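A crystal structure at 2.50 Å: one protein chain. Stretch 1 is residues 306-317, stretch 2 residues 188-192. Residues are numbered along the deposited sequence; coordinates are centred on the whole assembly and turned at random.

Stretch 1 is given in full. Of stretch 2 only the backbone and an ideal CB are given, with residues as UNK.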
# COMPACT_ATOMS: atom_id res chain seq x y z
N ASP B 306 7.60 17.68 15.08
CA ASP B 306 8.47 16.64 15.57
C ASP B 306 8.70 15.53 14.54
O ASP B 306 9.43 14.57 14.78
CB ASP B 306 7.95 16.08 16.89
CG ASP B 306 8.17 17.02 18.05
OD1 ASP B 306 7.36 16.96 19.00
OD2 ASP B 306 9.14 17.82 18.04
N SER B 307 8.10 15.71 13.36
CA SER B 307 8.05 14.67 12.35
C SER B 307 9.42 14.26 11.86
O SER B 307 9.54 13.29 11.14
CB SER B 307 7.21 15.13 11.16
OG SER B 307 7.54 16.47 10.82
N ALA B 308 10.45 15.01 12.23
CA ALA B 308 11.79 14.77 11.74
C ALA B 308 12.43 13.63 12.51
O ALA B 308 13.57 13.27 12.26
CB ALA B 308 12.63 16.03 11.86
N ILE B 309 11.69 13.05 13.45
CA ILE B 309 12.21 11.93 14.22
C ILE B 309 12.29 10.77 13.24
O ILE B 309 13.07 9.83 13.37
CB ILE B 309 11.27 11.59 15.40
CG1 ILE B 309 11.93 10.57 16.33
CG2 ILE B 309 9.88 11.13 14.91
CD1 ILE B 309 12.87 11.21 17.30
N THR B 310 11.42 10.87 12.27
CA THR B 310 11.32 9.96 11.17
C THR B 310 12.66 9.79 10.40
O THR B 310 13.17 8.69 10.25
CB THR B 310 10.16 10.50 10.30
OG1 THR B 310 8.91 10.02 10.85
CG2 THR B 310 10.29 10.09 8.89
N GLU B 311 13.23 10.88 9.91
CA GLU B 311 14.54 10.77 9.33
C GLU B 311 15.61 10.47 10.37
O GLU B 311 16.66 9.89 10.03
CB GLU B 311 14.88 12.02 8.52
CG GLU B 311 13.78 13.05 8.61
CD GLU B 311 12.99 13.16 7.32
OE1 GLU B 311 13.57 12.90 6.24
OE2 GLU B 311 11.79 13.52 7.38
N THR B 312 15.35 10.82 11.64
CA THR B 312 16.30 10.46 12.70
C THR B 312 16.39 8.95 12.81
O THR B 312 17.42 8.43 13.18
CB THR B 312 15.97 11.02 14.12
OG1 THR B 312 15.92 12.44 14.10
CG2 THR B 312 17.05 10.63 15.11
N TYR B 313 15.28 8.27 12.49
CA TYR B 313 15.13 6.81 12.56
C TYR B 313 15.68 6.09 11.33
O TYR B 313 16.13 4.95 11.41
CB TYR B 313 13.65 6.44 12.71
CG TYR B 313 13.40 4.93 12.78
CD1 TYR B 313 13.70 4.20 13.92
CD2 TYR B 313 12.89 4.25 11.69
CE1 TYR B 313 13.49 2.82 13.97
CE2 TYR B 313 12.66 2.89 11.72
CZ TYR B 313 12.96 2.18 12.86
OH TYR B 313 12.71 0.81 12.89
N GLY B 314 15.57 6.73 10.18
CA GLY B 314 16.10 6.20 8.94
C GLY B 314 15.04 6.27 7.88
O GLY B 314 15.24 5.85 6.75
N VAL B 315 13.88 6.80 8.23
CA VAL B 315 12.83 6.84 7.26
C VAL B 315 12.49 8.29 6.82
O VAL B 315 13.32 9.20 7.00
CB VAL B 315 11.69 5.90 7.70
CG1 VAL B 315 10.57 6.62 8.38
CG2 VAL B 315 11.22 5.14 6.53
N GLY B 316 11.36 8.55 6.18
CA GLY B 316 11.12 9.90 5.64
C GLY B 316 12.05 10.27 4.49
O GLY B 316 12.19 9.52 3.52
N GLY B 317 12.70 11.42 4.57
CA GLY B 317 13.61 11.83 3.51
C GLY B 317 14.81 10.90 3.34
O GLY B 317 15.36 10.77 2.23
N UNK B 188 5.64 4.19 0.38
CA UNK B 188 5.54 5.24 1.40
C UNK B 188 6.92 5.51 1.87
O UNK B 188 7.83 4.75 1.56
CB UNK B 188 4.63 4.85 2.56
N UNK B 189 7.08 6.58 2.64
CA UNK B 189 8.33 6.86 3.31
C UNK B 189 8.04 7.28 4.73
O UNK B 189 8.94 7.62 5.50
CB UNK B 189 9.13 7.94 2.57
N UNK B 190 6.75 7.27 5.07
CA UNK B 190 6.28 7.47 6.45
C UNK B 190 6.51 8.86 7.05
O UNK B 190 6.54 9.02 8.24
CB UNK B 190 6.96 6.44 7.35
N UNK B 191 6.67 9.86 6.20
CA UNK B 191 6.69 11.25 6.64
C UNK B 191 5.66 12.00 5.79
O UNK B 191 4.59 12.37 6.27
CB UNK B 191 8.09 11.86 6.51
N UNK B 192 5.98 12.17 4.50
CA UNK B 192 5.13 12.92 3.57
C UNK B 192 4.04 12.09 2.89
O UNK B 192 2.92 12.56 2.70
CB UNK B 192 6.01 13.56 2.49

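Position 188 can be judged quickly. No atom of stretch 1 lies within 5.5 Å of its ideal CB, so nothing here discriminates between side chains, and small, polar or charged residues would all be compatible. The deposited residue is Asp188, in the m rotamer; it makes no contact with stretch 1, and its carboxylate oxygens are hydrogen-bonded elsewhere in the structure.

At position 189 the backbone supplies the main link. The amide N of Gly316 donates to the carbonyl O of 189 at 2.7 Å, with an angle of 140° at the hydrogen, a bond available to any residue type. The same carbonyl O lies 3.5 Å from Val315 CG1. The CA-to-CB bond points sideways, and the ideal CB is 3.6 Å from Gly316 O, so the side chain skirts stretch 1. Downstream, the backbone amides of 191 and 192 call for an acceptor, which favours Asp, Asn, Glu or Gln over a purely apolar chain. The deposited residue is Glu189. With chi1 and chi2 both p, its carboxylate folds back on its own stretch. Glu189 OE1 accepts from the backbone N of 191 at 2.6 Å. Glu189 OE2 accepts from the backbone N of 192 at 2.8 Å, and the angle at the hydrogen is 168° in both bonds. It thereby braces the loop that carries the next positions.

Position 190 has phi/psi of 66/23, a left-handed conformation that favours Gly, Asn or Asp on backbone grounds. Its CB also points sideways, but lies 3.8 Å from Val315 CG1 and 5.2 Å from Thr310 CG2, so a small apolar group such as Ala or Cys would suit the neighbours. The deposited residue is Cys190, in the m rotamer. Its CB packs 3.9 Å from Val315 CG1, while its carbonyl O stands 3.7 Å from Thr310 OG1.

Position 191 faces stretch 1 most directly. CA-to-CB points toward it, and the CA is 4.7 Å from that of Gly316. The ideal CB lies 3.7 Å from both Thr310 CG2 and Gly316 CA, and 4.1 Å from Glu311 OE2; the hydroxyl of Ser307 lies farther out. An acidic oxygen near the base of the side chain and a hydroxyl beyond it suit a polar chain able to donate: His, Asn, Gln, Lys or Arg are reasonable from the visible atoms. The deposited residue is His191, chi1 t. Its ND1 donates to Glu311 OE2 at the ring edge. The modelled 2.3 Å between His191 ND1 and Glu311 OE2 is very short, and the place of OE2 is less sure, so the distance deserves caution. At the far side of the imidazole, His191 NE2 is 3.2 Å from Ser307 OG. Gly316 matters here too: an ideal CB on it would sit 3.3 Å from His191 ND1 and clash with Thr310 CG2 at 2.5 Å.

Position 192 again has nothing of stretch 1 within 5.5 Å of its ideal CB, leaving many polar residues possible. The deposited Asn192 donates from ND2 to Glu189 OE2 at 3.1 Å.

Stretch 2 (188-192) DECHN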
# COMPACT_ATOMS: atom_id res chain seq x y z
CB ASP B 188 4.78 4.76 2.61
CG ASP B 188 3.30 4.89 2.44
OD1 ASP B 188 2.87 5.05 1.26
OD2 ASP B 188 2.57 4.84 3.48
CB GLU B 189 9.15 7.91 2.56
CG GLU B 189 8.34 9.03 1.95
CD GLU B 189 7.72 9.95 2.99
OE1 GLU B 189 6.71 9.56 3.61
OE2 GLU B 189 8.23 11.07 3.19
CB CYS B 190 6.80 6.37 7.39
SG CYS B 190 6.18 4.66 6.99
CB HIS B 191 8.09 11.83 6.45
CG HIS B 191 8.30 13.16 7.09
ND1 HIS B 191 9.49 13.52 7.67
CD2 HIS B 191 7.47 14.22 7.24
CE1 HIS B 191 9.39 14.75 8.15
NE2 HIS B 191 8.18 15.20 7.90
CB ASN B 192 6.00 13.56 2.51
CG ASN B 192 7.01 14.52 3.11
OD1 ASN B 192 6.63 15.61 3.57
ND2 ASN B 192 8.31 14.13 3.12
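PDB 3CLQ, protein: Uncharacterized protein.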